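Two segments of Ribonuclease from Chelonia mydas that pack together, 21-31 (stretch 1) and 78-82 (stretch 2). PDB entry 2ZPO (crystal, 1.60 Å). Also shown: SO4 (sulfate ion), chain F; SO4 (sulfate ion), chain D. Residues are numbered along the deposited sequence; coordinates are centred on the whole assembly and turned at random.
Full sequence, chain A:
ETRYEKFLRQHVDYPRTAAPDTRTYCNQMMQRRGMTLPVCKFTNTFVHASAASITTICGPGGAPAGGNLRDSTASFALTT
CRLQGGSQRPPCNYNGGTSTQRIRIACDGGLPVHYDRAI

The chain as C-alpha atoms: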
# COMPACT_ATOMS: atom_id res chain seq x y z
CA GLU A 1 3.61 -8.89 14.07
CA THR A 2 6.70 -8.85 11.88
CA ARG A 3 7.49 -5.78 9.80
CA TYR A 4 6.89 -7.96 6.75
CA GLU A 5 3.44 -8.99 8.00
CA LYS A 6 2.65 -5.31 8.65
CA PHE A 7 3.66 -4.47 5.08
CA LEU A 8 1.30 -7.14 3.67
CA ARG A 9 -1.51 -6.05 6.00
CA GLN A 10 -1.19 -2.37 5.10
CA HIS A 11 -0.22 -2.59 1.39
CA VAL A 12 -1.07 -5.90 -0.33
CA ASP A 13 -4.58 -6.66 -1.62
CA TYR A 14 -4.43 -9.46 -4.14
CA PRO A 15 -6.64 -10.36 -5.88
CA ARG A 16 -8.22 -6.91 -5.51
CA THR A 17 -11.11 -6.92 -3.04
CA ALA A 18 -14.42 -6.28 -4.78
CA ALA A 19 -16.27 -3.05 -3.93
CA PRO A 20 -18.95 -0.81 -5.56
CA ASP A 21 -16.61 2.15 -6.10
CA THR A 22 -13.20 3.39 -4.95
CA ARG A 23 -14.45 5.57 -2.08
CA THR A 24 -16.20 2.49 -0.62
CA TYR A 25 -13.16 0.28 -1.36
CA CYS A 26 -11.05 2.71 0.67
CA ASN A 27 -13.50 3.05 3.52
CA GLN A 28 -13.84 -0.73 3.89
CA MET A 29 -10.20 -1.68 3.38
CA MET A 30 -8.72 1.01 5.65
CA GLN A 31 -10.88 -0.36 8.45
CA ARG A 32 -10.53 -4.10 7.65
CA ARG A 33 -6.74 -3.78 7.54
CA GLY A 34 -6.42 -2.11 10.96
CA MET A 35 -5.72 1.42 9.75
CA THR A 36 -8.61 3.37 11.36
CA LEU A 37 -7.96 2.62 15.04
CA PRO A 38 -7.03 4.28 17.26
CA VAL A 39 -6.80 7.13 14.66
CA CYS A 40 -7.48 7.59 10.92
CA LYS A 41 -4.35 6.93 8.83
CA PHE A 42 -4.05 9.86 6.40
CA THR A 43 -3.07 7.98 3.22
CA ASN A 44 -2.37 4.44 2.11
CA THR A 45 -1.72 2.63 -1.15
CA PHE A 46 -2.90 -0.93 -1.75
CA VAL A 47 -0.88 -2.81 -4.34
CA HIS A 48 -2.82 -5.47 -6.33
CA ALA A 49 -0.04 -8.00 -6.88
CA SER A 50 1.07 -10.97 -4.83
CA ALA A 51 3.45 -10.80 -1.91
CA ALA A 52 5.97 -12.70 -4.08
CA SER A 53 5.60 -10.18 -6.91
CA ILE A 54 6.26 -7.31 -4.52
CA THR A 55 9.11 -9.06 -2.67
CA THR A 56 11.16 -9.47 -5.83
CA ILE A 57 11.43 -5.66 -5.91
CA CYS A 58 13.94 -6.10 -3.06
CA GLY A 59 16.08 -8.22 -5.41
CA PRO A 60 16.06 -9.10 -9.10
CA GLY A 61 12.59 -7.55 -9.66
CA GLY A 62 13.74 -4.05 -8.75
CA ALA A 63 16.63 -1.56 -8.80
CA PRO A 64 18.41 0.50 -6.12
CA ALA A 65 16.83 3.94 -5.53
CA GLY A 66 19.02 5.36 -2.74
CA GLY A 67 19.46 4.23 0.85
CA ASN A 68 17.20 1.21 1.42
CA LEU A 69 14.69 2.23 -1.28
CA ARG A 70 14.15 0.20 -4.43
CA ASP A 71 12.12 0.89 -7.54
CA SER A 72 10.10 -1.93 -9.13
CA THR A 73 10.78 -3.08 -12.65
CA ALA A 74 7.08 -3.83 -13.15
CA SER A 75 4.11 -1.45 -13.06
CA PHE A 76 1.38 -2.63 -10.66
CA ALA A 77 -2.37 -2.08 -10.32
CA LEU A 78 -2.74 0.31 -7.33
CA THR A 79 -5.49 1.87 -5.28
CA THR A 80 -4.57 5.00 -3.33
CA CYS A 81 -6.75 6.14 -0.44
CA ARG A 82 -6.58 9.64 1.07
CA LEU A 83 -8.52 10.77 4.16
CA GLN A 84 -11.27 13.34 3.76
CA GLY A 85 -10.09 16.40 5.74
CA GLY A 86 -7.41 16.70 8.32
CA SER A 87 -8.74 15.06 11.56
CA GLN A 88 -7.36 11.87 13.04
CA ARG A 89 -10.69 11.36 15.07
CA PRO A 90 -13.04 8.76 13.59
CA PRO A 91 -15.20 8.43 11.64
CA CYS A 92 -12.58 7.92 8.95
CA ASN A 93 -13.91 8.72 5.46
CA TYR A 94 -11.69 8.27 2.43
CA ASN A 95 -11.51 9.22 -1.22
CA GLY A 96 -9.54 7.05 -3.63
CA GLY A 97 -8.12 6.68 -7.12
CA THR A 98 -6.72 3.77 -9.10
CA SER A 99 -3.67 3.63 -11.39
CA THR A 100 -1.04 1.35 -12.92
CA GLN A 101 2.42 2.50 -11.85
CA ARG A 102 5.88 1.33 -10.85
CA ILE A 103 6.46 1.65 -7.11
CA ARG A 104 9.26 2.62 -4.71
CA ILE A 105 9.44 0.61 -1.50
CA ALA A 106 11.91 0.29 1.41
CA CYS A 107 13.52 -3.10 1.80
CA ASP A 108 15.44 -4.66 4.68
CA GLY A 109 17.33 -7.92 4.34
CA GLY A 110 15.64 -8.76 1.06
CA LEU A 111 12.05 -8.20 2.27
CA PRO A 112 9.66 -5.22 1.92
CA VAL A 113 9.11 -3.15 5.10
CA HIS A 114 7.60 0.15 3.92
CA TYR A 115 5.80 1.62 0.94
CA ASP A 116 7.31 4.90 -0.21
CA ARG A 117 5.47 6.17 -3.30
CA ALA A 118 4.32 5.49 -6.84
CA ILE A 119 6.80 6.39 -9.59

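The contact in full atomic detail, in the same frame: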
# COMPACT_ATOMS: atom_id res chain seq x y z
N ASP A 21 -17.33 1.00 -5.55
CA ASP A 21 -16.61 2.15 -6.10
C ASP A 21 -15.36 2.36 -5.24
O ASP A 21 -15.21 1.71 -4.21
CB ASP A 21 -17.51 3.38 -6.07
CG ASP A 21 -18.19 3.57 -4.72
OD1 ASP A 21 -17.48 3.78 -3.71
OD2 ASP A 21 -19.43 3.50 -4.65
N THR A 22 -14.49 3.27 -5.64
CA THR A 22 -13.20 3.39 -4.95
C THR A 22 -13.30 4.02 -3.56
O THR A 22 -12.57 3.65 -2.65
CB THR A 22 -12.18 4.15 -5.81
OG1 THR A 22 -12.20 3.62 -7.14
CG2 THR A 22 -10.80 3.98 -5.22
N ARG A 23 -14.24 4.94 -3.38
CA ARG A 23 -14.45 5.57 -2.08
C ARG A 23 -14.83 4.47 -1.08
O ARG A 23 -14.28 4.41 0.03
CB ARG A 23 -15.56 6.62 -2.23
CG ARG A 23 -15.99 7.33 -1.00
CD ARG A 23 -17.32 8.07 -1.25
NE ARG A 23 -18.44 7.33 -0.65
CZ ARG A 23 -19.39 6.66 -1.31
NH1 ARG A 23 -19.44 6.62 -2.64
NH2 ARG A 23 -20.33 6.03 -0.61
N THR A 24 -15.74 3.58 -1.48
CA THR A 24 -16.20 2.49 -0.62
C THR A 24 -15.08 1.45 -0.41
O THR A 24 -14.92 0.94 0.69
CB THR A 24 -17.46 1.77 -1.18
OG1 THR A 24 -18.52 2.72 -1.43
CG2 THR A 24 -17.95 0.76 -0.20
N TYR A 25 -14.35 1.12 -1.48
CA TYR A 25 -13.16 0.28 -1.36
C TYR A 25 -12.28 0.82 -0.22
O TYR A 25 -11.89 0.09 0.70
CB TYR A 25 -12.37 0.28 -2.67
CG TYR A 25 -11.09 -0.51 -2.56
CD1 TYR A 25 -9.91 0.10 -2.13
CD2 TYR A 25 -11.06 -1.87 -2.86
CE1 TYR A 25 -8.74 -0.62 -2.02
CE2 TYR A 25 -9.89 -2.63 -2.74
CZ TYR A 25 -8.73 -2.00 -2.31
OH TYR A 25 -7.58 -2.74 -2.18
N CYS A 26 -11.95 2.10 -0.32
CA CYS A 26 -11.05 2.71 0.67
C CYS A 26 -11.61 2.69 2.09
O CYS A 26 -10.92 2.33 3.03
CB CYS A 26 -10.70 4.12 0.21
SG CYS A 26 -9.53 4.16 -1.14
N ASN A 27 -12.88 3.05 2.23
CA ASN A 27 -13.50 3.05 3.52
C ASN A 27 -13.47 1.65 4.18
O ASN A 27 -13.11 1.51 5.35
CB ASN A 27 -14.92 3.59 3.38
CG ASN A 27 -14.94 5.11 3.18
OD1 ASN A 27 -14.00 5.82 3.58
ND2 ASN A 27 -16.03 5.62 2.59
N GLN A 28 -13.81 0.64 3.39
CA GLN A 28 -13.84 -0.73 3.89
C GLN A 28 -12.44 -1.26 4.20
O GLN A 28 -12.20 -1.86 5.24
CB GLN A 28 -14.53 -1.64 2.87
CG GLN A 28 -16.02 -1.32 2.72
CD GLN A 28 -16.76 -2.23 1.72
OE1 GLN A 28 -16.22 -2.64 0.69
NE2 GLN A 28 -18.04 -2.50 2.01
N MET A 29 -11.51 -1.02 3.29
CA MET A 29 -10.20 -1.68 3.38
C MET A 29 -9.35 -1.02 4.47
O MET A 29 -8.63 -1.70 5.21
CB MET A 29 -9.49 -1.65 2.01
CG MET A 29 -10.12 -2.53 0.95
SD MET A 29 -10.07 -4.29 1.35
CE MET A 29 -8.39 -4.51 1.84
N MET A 30 -9.47 0.30 4.60
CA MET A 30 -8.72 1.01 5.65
C MET A 30 -9.12 0.49 7.02
O MET A 30 -8.29 0.35 7.89
CB MET A 30 -8.92 2.51 5.54
CG MET A 30 -8.23 3.15 4.33
SD MET A 30 -6.43 2.87 4.21
CE MET A 30 -5.82 3.99 5.47
N GLN A 31 -10.40 0.19 7.18
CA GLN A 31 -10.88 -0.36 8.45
C GLN A 31 -10.49 -1.83 8.62
O GLN A 31 -9.92 -2.21 9.65
CB GLN A 31 -12.39 -0.23 8.56
CG GLN A 31 -12.92 -0.78 9.88
CD GLN A 31 -14.39 -0.49 10.11
OE1 GLN A 31 -14.95 0.44 9.54
NE2 GLN A 31 -15.01 -1.28 10.98
N LEU A 78 -2.75 -0.35 -8.64
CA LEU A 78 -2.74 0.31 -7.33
C LEU A 78 -4.07 0.96 -7.02
O LEU A 78 -4.76 1.44 -7.93
CB LEU A 78 -1.69 1.43 -7.30
CG LEU A 78 -0.26 1.11 -7.69
CD1 LEU A 78 0.57 2.37 -7.61
CD2 LEU A 78 0.34 0.03 -6.78
N THR A 79 -4.43 0.98 -5.74
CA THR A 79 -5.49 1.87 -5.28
C THR A 79 -4.91 2.73 -4.17
O THR A 79 -4.32 2.20 -3.20
CB THR A 79 -6.71 1.11 -4.75
OG1 THR A 79 -7.15 0.21 -5.78
CG2 THR A 79 -7.87 2.08 -4.38
N THR A 80 -5.10 4.03 -4.29
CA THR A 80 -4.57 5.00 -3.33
C THR A 80 -5.74 5.65 -2.62
O THR A 80 -6.66 6.15 -3.27
CB THR A 80 -3.63 6.03 -4.00
OG1 THR A 80 -2.63 5.33 -4.76
CG2 THR A 80 -2.95 6.87 -2.97
N CYS A 81 -5.70 5.60 -1.29
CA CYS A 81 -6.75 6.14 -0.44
C CYS A 81 -6.19 7.33 0.34
O CYS A 81 -5.10 7.24 0.89
CB CYS A 81 -7.21 5.07 0.55
SG CYS A 81 -7.78 3.55 -0.25
N ARG A 82 -6.96 8.42 0.36
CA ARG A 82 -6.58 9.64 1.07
C ARG A 82 -7.78 10.08 1.91
O ARG A 82 -8.91 10.13 1.43
CB ARG A 82 -6.16 10.74 0.10
CG ARG A 82 -4.73 10.57 -0.43
CD ARG A 82 -4.36 11.57 -1.54
NE ARG A 82 -4.25 12.96 -1.09
CZ ARG A 82 -3.13 13.54 -0.65
NH1 ARG A 82 -2.00 12.86 -0.57
NH2 ARG A 82 -3.15 14.82 -0.27
S SO4 F . -6.53 15.19 -1.87
O1 SO4 F . -6.72 14.10 -0.92
O2 SO4 F . -7.73 16.02 -1.93
O3 SO4 F . -5.39 16.01 -1.45
O4 SO4 F . -6.28 14.64 -3.20
S SO4 D . -10.99 5.24 -10.25
O1 SO4 D . -11.42 5.62 -8.89
O2 SO4 D . -9.70 5.88 -10.59
O3 SO4 D . -10.93 3.79 -10.34
O4 SO4 D . -12.00 5.71 -11.21

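A helix, residues 22 to 31, crosses the strand 78 to 82 at a steep 78°, and a single disulfide ties them; no hydrogen bond passes between the two. Asp21 stays clear of the strand but starts the helix properly: its OD1 accepts from Thr24 N at 2.8 Å, capping the first turn, and from Thr24 OG1 at 2.7 Å. Thr22 suits a boundary position. Its methyl faces inward, with CG2 3.6 Å from Thr79 CG2, while its hydroxyl OG1 donates to sulfate D O1 at 2.8 Å. Arg23 points away from the strand, as befits a long charged side chain at an exposed site.

Tyr25, buried with chi1 t, lays its ring against the strand: CD1 is 3.6 Å from Thr79 CG2, Thr79 OG1 lies over one face, and Cys81 SG sits near the ring edge. Its OH is hydrogen-bonded elsewhere in the structure. Cys26 comes next, where the backbones are closest, CA to CA 5.6 Å from Cys81. Both cysteines adopt chi1 m and point toward each other, so SG of Cys26 bonds SG of Cys81 at 2.1 Å, with chi3 of -80°. One turn on, Met30 adds flexible apolar cover, its SD 4.3 Å from Cys81 CB. On the strand, alternation turns Thr79 and Cys81 toward the helix and Thr80 and Arg82 away.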